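Local coordinates for lysozyme inhibitor LprI-like N-terminal domain-containing protein (Burkholderia thailandensis, PDB 6AR7) that is of unknown function but may act as a lysozyme inhibitor of the LprI type, with an all-helical fold, at residues A[94-99]-A[180-185]; A[98-103]-A[218-223]; A[64-69]-A[131-136]; A[70-75]-A[142-147]. One frame throughout, in Å; residues are numbered along the deposited sequence. Where two conformers were deposited one is given.

Interaction 1 (A[94-99]-A[180-185]); sequences AHLVRA and RQTLVA
Leu96 and Leu183 lie side by side and point the same way, both reaching from neighbouring helices into the same buried layer. CG of Leu96 stands opposite its backbone N (chi1 172°), which swings the isobutyl group along the flank of the partner helix. Its CD1 settles 4.0 Å from Leu183 CA and equally near Leu183 CB, while Leu96 CD2 meets Leu183 CD1 at 3.9 Å. Thr182 fills the gap between the backbones. It points toward the other helix, and its chi1 of 78° turns OG1 up against Leu96 CA, 4.0 Å away, and toward the methyl of Ala99. This hydroxyl is not left wanting in its apolar setting, because it is hydrogen-bonded to the carbonyl of Ser179, in the loop just ahead of the helix. A small residue such as Ala99 and a short one such as Thr182 suit this place: CA of Leu96 and CA of Thr182 come within 5.5 Å. Farther in, Phe220 rests on Leu96, and Tyr168 and Leu171 of helix 155-174 cover Leu183. The short helical segments run roughly antiparallel (145°) with axes 8.7 Å apart, an arrangement typical of closely packed neighbours in an antiparallel helical bundle.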
loop_
_atom_site.group_PDB
_atom_site.type_symbol
_atom_site.label_atom_id
_atom_site.label_comp_id
_atom_site.label_asym_id
_atom_site.label_seq_id
_atom_site.Cartn_x
_atom_site.Cartn_y
_atom_site.Cartn_z
ATOM N N ALA A 94 6.440 8.026 -2.881
ATOM C CA ALA A 94 6.621 9.230 -2.069
ATOM C C ALA A 94 6.818 10.463 -2.944
ATOM O O ALA A 94 6.342 11.553 -2.605
ATOM C CB ALA A 94 7.799 9.053 -1.109
ATOM N N HIS A 95 7.520 10.317 -4.075
ATOM C CA HIS A 95 7.671 11.444 -4.992
ATOM C C HIS A 95 6.331 11.831 -5.597
ATOM O O HIS A 95 6.070 13.014 -5.837
ATOM C CB HIS A 95 8.646 11.103 -6.124
ATOM C CG HIS A 95 10.001 10.668 -5.660
ATOM N ND1 HIS A 95 10.604 11.171 -4.530
ATOM C CD2 HIS A 95 10.871 9.774 -6.181
ATOM C CE1 HIS A 95 11.786 10.605 -4.374
ATOM N NE2 HIS A 95 11.975 9.758 -5.367
ATOM N N LEU A 96 5.484 10.841 -5.888
ATOM C CA LEU A 96 4.171 11.130 -6.453
ATOM C C LEU A 96 3.284 11.811 -5.424
ATOM O O LEU A 96 2.563 12.764 -5.744
ATOM C CB LEU A 96 3.516 9.838 -6.953
ATOM C CG LEU A 96 2.049 9.928 -7.405
ATOM C CD1 LEU A 96 1.879 10.959 -8.521
ATOM C CD2 LEU A 96 1.548 8.530 -7.870
ATOM N N VAL A 97 3.340 11.346 -4.178
ATOM C CA VAL A 97 2.556 11.987 -3.127
ATOM C C VAL A 97 2.959 13.455 -2.986
ATOM O O VAL A 97 2.108 14.343 -2.861
ATOM C CB VAL A 97 2.717 11.208 -1.814
ATOM C CG1 VAL A 97 2.148 12.008 -0.645
ATOM C CG2 VAL A 97 2.028 9.864 -1.926
ATOM N N ARG A 98 4.261 13.735 -3.002
ATOM C CA ARG A 98 4.692 15.124 -2.866
ATOM C C ARG A 98 4.258 15.963 -4.056
ATOM O O ARG A 98 3.770 17.087 -3.881
ATOM C CB ARG A 98 6.203 15.212 -2.697
ATOM C CG ARG A 98 6.680 16.662 -2.576
ATOM C CD ARG A 98 8.179 16.768 -2.439
ATOM N NE ARG A 98 8.873 15.844 -3.328
ATOM C CZ ARG A 98 9.460 14.720 -2.925
ATOM N NH1 ARG A 98 9.441 14.382 -1.639
ATOM N NH2 ARG A 98 10.064 13.934 -3.804
ATOM N N ALA A 99 4.416 15.437 -5.271
ATOM C CA ALA A 99 4.027 16.200 -6.448
ATOM C C ALA A 99 2.544 16.543 -6.425
ATOM O O ALA A 99 2.152 17.635 -6.837
ATOM C CB ALA A 99 4.367 15.416 -7.715
ATOM N N ARG A 180 4.376 14.547 -14.376
ATOM C CA ARG A 180 3.780 13.365 -14.985
ATOM C C ARG A 180 4.730 12.181 -14.974
ATOM O O ARG A 180 4.286 11.033 -14.868
ATOM C CB ARG A 180 3.336 13.644 -16.422
ATOM C CG ARG A 180 1.948 14.223 -16.536
ATOM C CD ARG A 180 1.606 14.567 -17.971
ATOM N NE ARG A 180 0.422 15.417 -18.033
ATOM C CZ ARG A 180 0.060 16.130 -19.095
ATOM N NH1 ARG A 180 0.790 16.101 -20.207
ATOM N NH2 ARG A 180 -1.042 16.866 -19.042
ATOM N N GLN A 181 6.037 12.429 -15.068
ATOM C CA GLN A 181 6.967 11.309 -15.077
ATOM C C GLN A 181 6.997 10.612 -13.719
ATOM O O GLN A 181 7.281 9.414 -13.645
ATOM C CB GLN A 181 8.368 11.784 -15.477
ATOM C CG GLN A 181 8.609 11.804 -16.993
ATOM C CD GLN A 181 8.261 10.493 -17.703
ATOM O OE1 GLN A 181 8.790 9.427 -17.372
ATOM N NE2 GLN A 181 7.353 10.573 -18.680
ATOM N N THR A 182 6.703 11.336 -12.634
ATOM C CA THR A 182 6.661 10.690 -11.328
ATOM C C THR A 182 5.446 9.778 -11.191
ATOM O O THR A 182 5.526 8.749 -10.520
ATOM C CB THR A 182 6.698 11.731 -10.206
ATOM O OG1 THR A 182 5.406 12.327 -10.041
ATOM C CG2 THR A 182 7.719 12.821 -10.552
ATOM N N LEU A 183 4.320 10.124 -11.821
ATOM C CA LEU A 183 3.192 9.197 -11.851
ATOM C C LEU A 183 3.532 7.963 -12.680
ATOM O O LEU A 183 3.266 6.834 -12.262
ATOM C CB LEU A 183 1.947 9.891 -12.411
ATOM C CG LEU A 183 0.726 9.021 -12.727
ATOM C CD1 LEU A 183 0.208 8.263 -11.511
ATOM C CD2 LEU A 183 -0.383 9.867 -13.355
ATOM N N VAL A 184 4.121 8.165 -13.866
ATOM C CA VAL A 184 4.518 7.040 -14.713
ATOM C C VAL A 184 5.449 6.108 -13.948
ATOM O O VAL A 184 5.253 4.889 -13.917
ATOM C CB VAL A 184 5.183 7.546 -16.010
ATOM C CG1 VAL A 184 5.686 6.374 -16.838
ATOM C CG2 VAL A 184 4.215 8.402 -16.823
ATOM N N ALA A 185 6.466 6.677 -13.298
ATOM C CA ALA A 185 7.447 5.859 -12.598
ATOM C C ALA A 185 6.822 5.138 -11.398
ATOM O O ALA A 185 7.058 3.937 -11.188
ATOM C CB ALA A 185 8.626 6.730 -12.169
#

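Interaction 2 (A[98-103]-A[218-223]); sequences RAVYET and KRFSET
Tyr101 carries its ring across to Arg219, Phe220 and Thr223. With chi1 at -77°, CG leaves CB on the side of the backbone N, and the ring extends toward segment 218-223. CD1 and then CE1 pass the methyl of Thr223, with CE1 3.7 Å from Thr223 CG2. On the other side of the ring, CE2 comes to 4.0 Å from Phe220 CE1, at the edge of the phenyl ring and near its plane, the two side chains crossing at about a right angle. At the tip, OH lies 3.9 Å from the aliphatic Arg219 CD and shares a water with Thr223: the water is a short 2.5 Å from Tyr101 OH and donates to Thr223 OG1 at 2.8 Å. That threonine hydroxyl in turn donates to Arg219 O, so one short side chain gives its methyl to the core and its oxygen to the backbone and the water. Beside the tyrosine, Val100 presses CG2 onto a face of Phe220, a CH-pi contact 4.2 Å from the ring centroid. Met116 of helix 107-136 touches both rings. Aromatic and branched side chains packed together between helices 73-101 and 203-223 make a small hydrophobic core of the helical-bundle kind.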
loop_
_atom_site.group_PDB
_atom_site.type_symbol
_atom_site.label_atom_id
_atom_site.label_comp_id
_atom_site.label_asym_id
_atom_site.label_seq_id
_atom_site.Cartn_x
_atom_site.Cartn_y
_atom_site.Cartn_z
ATOM N N ARG A 98 4.261 13.735 -3.002
ATOM C CA ARG A 98 4.692 15.124 -2.866
ATOM C C ARG A 98 4.258 15.963 -4.056
ATOM O O ARG A 98 3.770 17.087 -3.881
ATOM C CB ARG A 98 6.203 15.212 -2.697
ATOM C CG ARG A 98 6.680 16.662 -2.576
ATOM C CD ARG A 98 8.179 16.768 -2.439
ATOM N NE ARG A 98 8.873 15.844 -3.328
ATOM C CZ ARG A 98 9.460 14.720 -2.925
ATOM N NH1 ARG A 98 9.441 14.382 -1.639
ATOM N NH2 ARG A 98 10.064 13.934 -3.804
ATOM N N ALA A 99 4.416 15.437 -5.271
ATOM C CA ALA A 99 4.027 16.200 -6.448
ATOM C C ALA A 99 2.544 16.543 -6.425
ATOM O O ALA A 99 2.152 17.635 -6.837
ATOM C CB ALA A 99 4.367 15.416 -7.715
ATOM N N VAL A 100 1.698 15.637 -5.937
ATOM C CA VAL A 100 0.272 15.942 -5.888
ATOM C C VAL A 100 -0.019 16.982 -4.810
ATOM O O VAL A 100 -0.690 17.987 -5.060
ATOM C CB VAL A 100 -0.559 14.661 -5.678
ATOM C CG1 VAL A 100 -1.989 15.020 -5.269
ATOM C CG2 VAL A 100 -0.578 13.831 -6.972
ATOM N N TYR A 101 0.474 16.760 -3.593
ATOM C CA TYR A 101 0.043 17.607 -2.492
ATOM C C TYR A 101 0.784 18.933 -2.394
ATOM O O TYR A 101 0.303 19.834 -1.698
ATOM C CB TYR A 101 0.148 16.840 -1.177
ATOM C CG TYR A 101 -0.990 15.865 -1.012
ATOM C CD1 TYR A 101 -2.226 16.298 -0.541
ATOM C CD2 TYR A 101 -0.837 14.524 -1.327
ATOM C CE1 TYR A 101 -3.278 15.407 -0.372
ATOM C CE2 TYR A 101 -1.884 13.621 -1.160
ATOM C CZ TYR A 101 -3.093 14.070 -0.681
ATOM O OH TYR A 101 -4.123 13.189 -0.522
ATOM N N GLU A 102 1.908 19.101 -3.088
ATOM C CA GLU A 102 2.520 20.423 -3.102
ATOM C C GLU A 102 1.733 21.413 -3.952
ATOM O O GLU A 102 2.026 22.609 -3.915
ATOM C CB GLU A 102 3.965 20.337 -3.593
ATOM C CG GLU A 102 4.108 20.041 -5.085
ATOM C CD GLU A 102 5.557 20.112 -5.554
ATOM O OE1 GLU A 102 6.433 20.456 -4.723
ATOM O OE2 GLU A 102 5.819 19.822 -6.746
ATOM N N THR A 103 0.738 20.959 -4.709
ATOM C CA THR A 103 -0.129 21.878 -5.438
ATOM C C THR A 103 -1.363 22.271 -4.639
ATOM O O THR A 103 -2.233 22.961 -5.186
ATOM C CB THR A 103 -0.567 21.272 -6.783
ATOM O OG1 THR A 103 -1.574 20.274 -6.562
ATOM C CG2 THR A 103 0.608 20.630 -7.502
ATOM N N LYS A 218 -7.779 7.641 -7.554
ATOM C CA LYS A 218 -8.996 8.451 -7.582
ATOM C C LYS A 218 -8.855 9.669 -6.680
ATOM O O LYS A 218 -9.225 10.790 -7.052
ATOM C CB LYS A 218 -10.195 7.598 -7.176
ATOM C CG LYS A 218 -11.507 8.345 -7.073
ATOM C CD LYS A 218 -12.630 7.413 -6.628
ATOM C CE LYS A 218 -13.982 8.117 -6.672
ATOM N NZ LYS A 218 -14.704 8.025 -5.369
ATOM N N ARG A 219 -8.340 9.457 -5.473
ATOM C CA ARG A 219 -8.136 10.572 -4.566
ATOM C C ARG A 219 -7.153 11.566 -5.149
ATOM O O ARG A 219 -7.375 12.778 -5.077
ATOM C CB ARG A 219 -7.652 10.075 -3.200
ATOM C CG ARG A 219 -7.344 11.201 -2.252
ATOM C CD ARG A 219 -7.099 10.684 -0.812
ATOM N NE ARG A 219 -8.208 9.837 -0.367
ATOM C CZ ARG A 219 -9.380 10.293 0.066
ATOM N NH1 ARG A 219 -9.606 11.600 0.133
ATOM N NH2 ARG A 219 -10.331 9.440 0.431
ATOM N N PHE A 220 -6.060 11.072 -5.740
ATOM C CA PHE A 220 -5.114 11.967 -6.394
ATOM C C PHE A 220 -5.814 12.803 -7.449
ATOM O O PHE A 220 -5.583 14.012 -7.559
ATOM C CB PHE A 220 -3.993 11.170 -7.050
ATOM C CG PHE A 220 -2.946 10.703 -6.114
ATOM C CD1 PHE A 220 -2.729 11.348 -4.919
ATOM C CD2 PHE A 220 -2.170 9.602 -6.433
ATOM C CE1 PHE A 220 -1.745 10.924 -4.080
ATOM C CE2 PHE A 220 -1.183 9.162 -5.582
ATOM C CZ PHE A 220 -0.975 9.820 -4.401
ATOM N N SER A 221 -6.640 12.153 -8.275
ATOM C CA SER A 221 -7.279 12.858 -9.378
ATOM C C SER A 221 -8.206 13.950 -8.872
ATOM O O SER A 221 -8.392 14.965 -9.550
ATOM C CB SER A 221 -8.055 11.881 -10.263
ATOM O OG SER A 221 -9.236 11.459 -9.605
ATOM N N GLU A 222 -8.763 13.776 -7.674
ATOM C CA GLU A 222 -9.627 14.781 -7.064
ATOM C C GLU A 222 -8.847 15.818 -6.276
ATOM O O GLU A 222 -9.428 16.814 -5.827
ATOM C CB GLU A 222 -10.636 14.112 -6.131
ATOM C CG GLU A 222 -11.582 13.148 -6.820
ATOM C CD GLU A 222 -12.264 12.214 -5.827
ATOM O OE1 GLU A 222 -11.740 12.057 -4.699
ATOM O OE2 GLU A 222 -13.309 11.625 -6.170
ATOM N N THR A 223 -7.548 15.624 -6.120
ATOM C CA THR A 223 -6.730 16.477 -5.281
ATOM C C THR A 223 -5.785 17.365 -6.070
ATOM O O THR A 223 -5.680 18.556 -5.774
ATOM C CB THR A 223 -5.920 15.611 -4.301
ATOM O OG1 THR A 223 -6.814 14.843 -3.481
ATOM C CG2 THR A 223 -5.046 16.482 -3.420
HETATM O O HOH W 1 -6.332 14.413 -0.758
#

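Interaction 3 (A[64-69]-A[131-136]); sequences YQRLVK and AADRYA
Leu67 and Ala132 mark the closest backbone approach, their CA atoms 4.6 Å apart, where the helical segments 64-69 and 131-136 run roughly parallel at 30° with axes 8.8 Å from one another. Alanine permits this closeness: the methyl of Ala132 points toward the opposing helix and sits against the backbone N and CB of Leu67. The leucine then spreads its two branches on the buried side. A chi1 of -158° sends CG away from the backbone N, and from there CD1 reaches Ala131 CB at 3.7 Å and CD2 reaches Tyr135 CE2 at 3.9 Å. CD2 arrives at the edge of the tyrosine ring, near its plane, while the phenol hydroxyl is hydrogen-bonded to NE1 of Trp79 on helix 73-101. Leu128, one turn earlier on helix 107-136, also packs on Leu67.

On the exposed side Arg66 reaches across the top of Ala132, whose methyl lies under one face of the guanidinium, 3.8 Å from Arg66 NH1. Asp133 starts out pointing away from its partner helix, yet its carboxylate comes back within range. Arg66 NH1 and NH2 both close on the single oxygen OD1 of Asp133, at 2.9 and 3.1 Å, in an end-on fork that holds OD1 in the guanidinium plane. The carboxylate is turned 38° from that plane. The chemistry is thus divided: small and branched apolar groups seal the interior, and a salt bridge spans the exposed side, where solvent would probably weaken its electrostatic contribution.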
loop_
_atom_site.group_PDB
_atom_site.type_symbol
_atom_site.label_atom_id
_atom_site.label_comp_id
_atom_site.label_asym_id
_atom_site.label_seq_id
_atom_site.Cartn_x
_atom_site.Cartn_y
_atom_site.Cartn_z
ATOM N N TYR A 64 7.886 -9.608 7.974
ATOM C CA TYR A 64 8.723 -10.090 6.877
ATOM C C TYR A 64 9.799 -11.047 7.389
ATOM O O TYR A 64 10.112 -12.052 6.739
ATOM C CB TYR A 64 9.359 -8.907 6.140
ATOM C CG TYR A 64 10.359 -9.293 5.067
ATOM C CD1 TYR A 64 9.937 -9.761 3.830
ATOM C CD2 TYR A 64 11.731 -9.208 5.302
ATOM C CE1 TYR A 64 10.860 -10.126 2.830
ATOM C CE2 TYR A 64 12.665 -9.569 4.313
ATOM C CZ TYR A 64 12.216 -10.026 3.079
ATOM O OH TYR A 64 13.119 -10.384 2.096
ATOM N N GLN A 65 10.356 -10.776 8.570
ATOM C CA GLN A 65 11.400 -11.661 9.079
ATOM C C GLN A 65 10.838 -13.018 9.496
ATOM O O GLN A 65 11.424 -14.057 9.164
ATOM C CB GLN A 65 12.147 -10.993 10.230
ATOM C CG GLN A 65 13.113 -9.898 9.783
ATOM C CD GLN A 65 14.030 -10.344 8.640
ATOM O OE1 GLN A 65 14.528 -11.476 8.625
ATOM N NE2 GLN A 65 14.275 -9.441 7.690
ATOM N N ARG A 66 9.706 -13.042 10.206
ATOM C CA ARG A 66 9.047 -14.317 10.501
ATOM C C ARG A 66 8.770 -15.101 9.223
ATOM O O ARG A 66 9.013 -16.312 9.153
ATOM C CB ARG A 66 7.740 -14.081 11.245
ATOM C CG ARG A 66 7.822 -14.028 12.738
ATOM C CD ARG A 66 6.486 -14.491 13.265
ATOM N NE ARG A 66 5.438 -13.543 12.911
ATOM C CZ ARG A 66 4.201 -13.888 12.567
ATOM N NH1 ARG A 66 3.861 -15.174 12.497
ATOM N NH2 ARG A 66 3.312 -12.947 12.272
ATOM N N LEU A 67 8.236 -14.418 8.211
ATOM C CA LEU A 67 7.860 -15.075 6.966
ATOM C C LEU A 67 9.063 -15.735 6.310
ATOM O O LEU A 67 8.980 -16.883 5.859
ATOM C CB LEU A 67 7.233 -14.050 6.018
ATOM C CG LEU A 67 6.314 -14.554 4.908
ATOM C CD1 LEU A 67 5.500 -13.405 4.366
ATOM C CD2 LEU A 67 7.139 -15.155 3.793
ATOM N N VAL A 68 10.193 -15.024 6.255
ATOM C CA VAL A 68 11.385 -15.565 5.617
ATOM C C VAL A 68 11.881 -16.792 6.377
ATOM O O VAL A 68 12.378 -17.750 5.771
ATOM C CB VAL A 68 12.466 -14.469 5.514
ATOM C CG1 VAL A 68 13.823 -15.068 5.158
ATOM C CG2 VAL A 68 12.061 -13.411 4.509
ATOM N N LYS A 69 11.710 -16.808 7.704
ATOM C CA LYS A 69 12.201 -17.930 8.496
ATOM C C LYS A 69 11.254 -19.124 8.452
ATOM O O LYS A 69 11.702 -20.255 8.644
ATOM C CB LYS A 69 12.457 -17.499 9.944
ATOM N N ALA A 131 0.260 -13.948 5.829
ATOM C CA ALA A 131 1.029 -15.020 5.209
ATOM C C ALA A 131 1.857 -15.764 6.247
ATOM O O ALA A 131 1.844 -16.995 6.293
ATOM C CB ALA A 131 1.925 -14.466 4.098
ATOM N N ALA A 132 2.611 -15.033 7.067
ATOM C CA ALA A 132 3.464 -15.692 8.046
ATOM C C ALA A 132 2.653 -16.541 9.012
ATOM O O ALA A 132 3.104 -17.619 9.419
ATOM C CB ALA A 132 4.283 -14.651 8.806
ATOM N N ASP A 133 1.437 -16.101 9.354
ATOM C CA ASP A 133 0.591 -16.911 10.228
ATOM C C ASP A 133 0.117 -18.164 9.512
ATOM O O ASP A 133 0.061 -19.247 10.103
ATOM C CB ASP A 133 -0.611 -16.104 10.716
ATOM C CG ASP A 133 -0.222 -15.007 11.686
ATOM O OD1 ASP A 133 0.964 -14.950 12.069
ATOM O OD2 ASP A 133 -1.095 -14.190 12.048
ATOM N N ARG A 134 -0.214 -18.041 8.233
ATOM C CA ARG A 134 -0.700 -19.196 7.486
ATOM C C ARG A 134 0.413 -20.212 7.248
ATOM O O ARG A 134 0.180 -21.424 7.325
ATOM C CB ARG A 134 -1.311 -18.738 6.165
ATOM C CG ARG A 134 -2.146 -19.791 5.458
ATOM C CD ARG A 134 -3.235 -19.148 4.610
ATOM N NE ARG A 134 -3.231 -17.687 4.702
ATOM C CZ ARG A 134 -2.607 -16.882 3.842
ATOM N NH1 ARG A 134 -2.656 -15.563 4.003
ATOM N NH2 ARG A 134 -1.919 -17.398 2.830
ATOM N N TYR A 135 1.637 -19.743 6.987
ATOM C CA TYR A 135 2.762 -20.665 6.822
ATOM C C TYR A 135 3.193 -21.310 8.135
ATOM O O TYR A 135 3.845 -22.358 8.108
ATOM C CB TYR A 135 3.974 -19.946 6.216
ATOM C CG TYR A 135 3.769 -19.396 4.823
ATOM C CD1 TYR A 135 2.879 -19.990 3.932
ATOM C CD2 TYR A 135 4.454 -18.268 4.407
ATOM C CE1 TYR A 135 2.696 -19.482 2.651
ATOM C CE2 TYR A 135 4.277 -17.748 3.139
ATOM C CZ TYR A 135 3.398 -18.355 2.260
ATOM O OH TYR A 135 3.226 -17.820 0.999
ATOM N N ALA A 136 2.850 -20.716 9.278
ATOM C CA ALA A 136 3.354 -21.199 10.559
ATOM C C ALA A 136 2.622 -22.431 11.069
ATOM O O ALA A 136 3.182 -23.169 11.888
ATOM C CB ALA A 136 3.272 -20.093 11.609
#

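Interaction 4 (A[70-75]-A[142-147]); sequences TAPADA and KGAVHR
Just beyond Ala144 and Val145, which lean on Pro72, Asp74 and Ala75, the loop is steadied by His146 ND1, which donates to Arg147 O at 3.1 Å. That oxygen lies in the imidazole plane and the N-H points at it almost straight (176°), although the nitrogen stands above the plane of the carbonyl. His146 NE2 is hydrogen-bonded in turn to Val201 O, and with a carbonyl at each nitrogen the ring would probably favour the protonated form.

The contact itself is made by methyl groups and one carboxylate. Ala144 CB abuts Ala75 CB at 3.5 Å, tight for two methyls, and has Pro72 CG 4.2 Å away. Two alanines suit this close approach. Val145 and Asp74 run past one another, oppositely directed: Val145 CG2 lies 3.2 Å from Asp74 OD1, a close meeting of methyl and oxygen, and 3.6 Å from Ala75 N. Asp74 places its carboxylate there because chi1 of 51° tucks CG in between N and C of its own backbone. An acidic residue suits the first turn of helix 73-101, where its charge would probably be favoured by the helix dipole, and proline suits the N-cap position just ahead, where its lack of an N-H costs the helix nothing. In the loop, Gly143 has a positive phi, which favours glycine there. The contact lies at the surface, where the loop between helices 107-136 and 155-174 folds back over the start of helix 73-101; underneath, Tyr135 of helix 107-136 touches both Ala75 and Ala144.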
loop_
_atom_site.group_PDB
_atom_site.type_symbol
_atom_site.label_atom_id
_atom_site.label_comp_id
_atom_site.label_asym_id
_atom_site.label_seq_id
_atom_site.Cartn_x
_atom_site.Cartn_y
_atom_site.Cartn_z
ATOM N N THR A 70 9.949 -18.913 8.243
ATOM C CA THR A 70 9.011 -20.027 8.317
ATOM C C THR A 70 8.462 -20.503 6.980
ATOM O O THR A 70 7.962 -21.628 6.911
ATOM C CB THR A 70 7.824 -19.668 9.225
ATOM O OG1 THR A 70 7.052 -18.612 8.637
ATOM C CG2 THR A 70 8.321 -19.249 10.602
ATOM N N ALA A 71 8.574 -19.713 5.920
ATOM C CA ALA A 71 7.895 -20.114 4.702
ATOM C C ALA A 71 8.665 -21.216 3.989
ATOM O O ALA A 71 9.889 -21.302 4.110
ATOM C CB ALA A 71 7.740 -18.930 3.759
ATOM N N PRO A 72 7.968 -22.053 3.221
ATOM C CA PRO A 72 8.668 -22.984 2.332
ATOM C C PRO A 72 9.454 -22.203 1.289
ATOM O O PRO A 72 9.175 -21.038 1.011
ATOM C CB PRO A 72 7.534 -23.795 1.694
ATOM C CG PRO A 72 6.322 -22.920 1.825
ATOM C CD PRO A 72 6.504 -22.183 3.118
ATOM N N ALA A 73 10.429 -22.884 0.686
ATOM C CA ALA A 73 11.446 -22.213 -0.122
ATOM C C ALA A 73 10.850 -21.424 -1.284
ATOM O O ALA A 73 11.278 -20.298 -1.553
ATOM C CB ALA A 73 12.457 -23.235 -0.644
ATOM N N ASP A 74 9.883 -22.005 -2.003
ATOM C CA ASP A 74 9.292 -21.313 -3.149
ATOM C C ASP A 74 8.587 -20.032 -2.713
ATOM O O ASP A 74 8.823 -18.960 -3.276
ATOM C CB ASP A 74 8.325 -22.252 -3.876
ATOM C CG ASP A 74 7.320 -22.911 -2.933
ATOM O OD1 ASP A 74 6.098 -22.814 -3.176
ATOM O OD2 ASP A 74 7.753 -23.523 -1.936
ATOM N N ALA A 75 7.751 -20.118 -1.679
ATOM C CA ALA A 75 7.055 -18.938 -1.190
ATOM C C ALA A 75 8.029 -17.931 -0.596
ATOM O O ALA A 75 7.834 -16.714 -0.732
ATOM C CB ALA A 75 6.012 -19.344 -0.158
ATOM N N LYS A 142 1.629 -25.646 2.229
ATOM C CA LYS A 142 1.339 -26.261 0.941
ATOM C C LYS A 142 0.517 -25.324 0.059
ATOM O O LYS A 142 -0.301 -24.534 0.540
ATOM C CB LYS A 142 0.600 -27.585 1.137
ATOM N N GLY A 143 0.753 -25.419 -1.250
ATOM C CA GLY A 143 0.081 -24.564 -2.213
ATOM C C GLY A 143 0.377 -23.094 -2.044
ATOM O O GLY A 143 -0.402 -22.251 -2.501
ATOM N N ALA A 144 1.503 -22.762 -1.406
ATOM C CA ALA A 144 1.831 -21.370 -1.128
ATOM C C ALA A 144 1.993 -20.571 -2.416
ATOM O O ALA A 144 1.563 -19.414 -2.496
ATOM C CB ALA A 144 3.095 -21.296 -0.280
ATOM N N VAL A 145 2.618 -21.167 -3.430
ATOM C CA VAL A 145 2.805 -20.545 -4.738
ATOM C C VAL A 145 1.886 -21.233 -5.735
ATOM O O VAL A 145 1.871 -22.465 -5.825
ATOM C CB VAL A 145 4.267 -20.643 -5.203
ATOM C CG1 VAL A 145 4.410 -20.100 -6.617
ATOM C CG2 VAL A 145 5.189 -19.915 -4.232
ATOM N N HIS A 146 1.137 -20.441 -6.498
ATOM C CA HIS A 146 0.217 -20.979 -7.486
ATOM C C HIS A 146 0.432 -20.271 -8.820
ATOM O O HIS A 146 1.091 -19.227 -8.905
ATOM C CB HIS A 146 -1.241 -20.853 -7.022
ATOM C CG HIS A 146 -1.648 -19.457 -6.676
ATOM N ND1 HIS A 146 -1.912 -18.501 -7.636
ATOM C CD2 HIS A 146 -1.839 -18.852 -5.481
ATOM C CE1 HIS A 146 -2.246 -17.367 -7.045
ATOM N NE2 HIS A 146 -2.209 -17.553 -5.738
ATOM N N ARG A 147 -0.133 -20.863 -9.868
ATOM C CA ARG A 147 -0.004 -20.333 -11.219
ATOM C C ARG A 147 -0.789 -19.035 -11.385
ATOM O O ARG A 147 -1.806 -18.801 -10.732
ATOM C CB ARG A 147 -0.478 -21.364 -12.246
#

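From the N terminus, 64-69 closes a loop with 131-136 in interaction 3, and 70-75 soon after closes one with 142-147 in interaction 4. Next, 94-99 pairs with 180-185 in interaction 1, and the overlapping 98-103 with 218-223 in interaction 2. Interactions 3 and 4 cross each other, and each crosses interactions 1 and 2, which start from the same stretch. Helix 73-101 carries interaction 4 at its start and interactions 1 and 2 at its end, while interaction 3 joins helices 42-70 and 107-136. Interactions 3 and 4 adjoin through Tyr135, and interactions 1 and 2 through Phe220, so two clusters on opposite sides of the chain's centre join early helices to later parts.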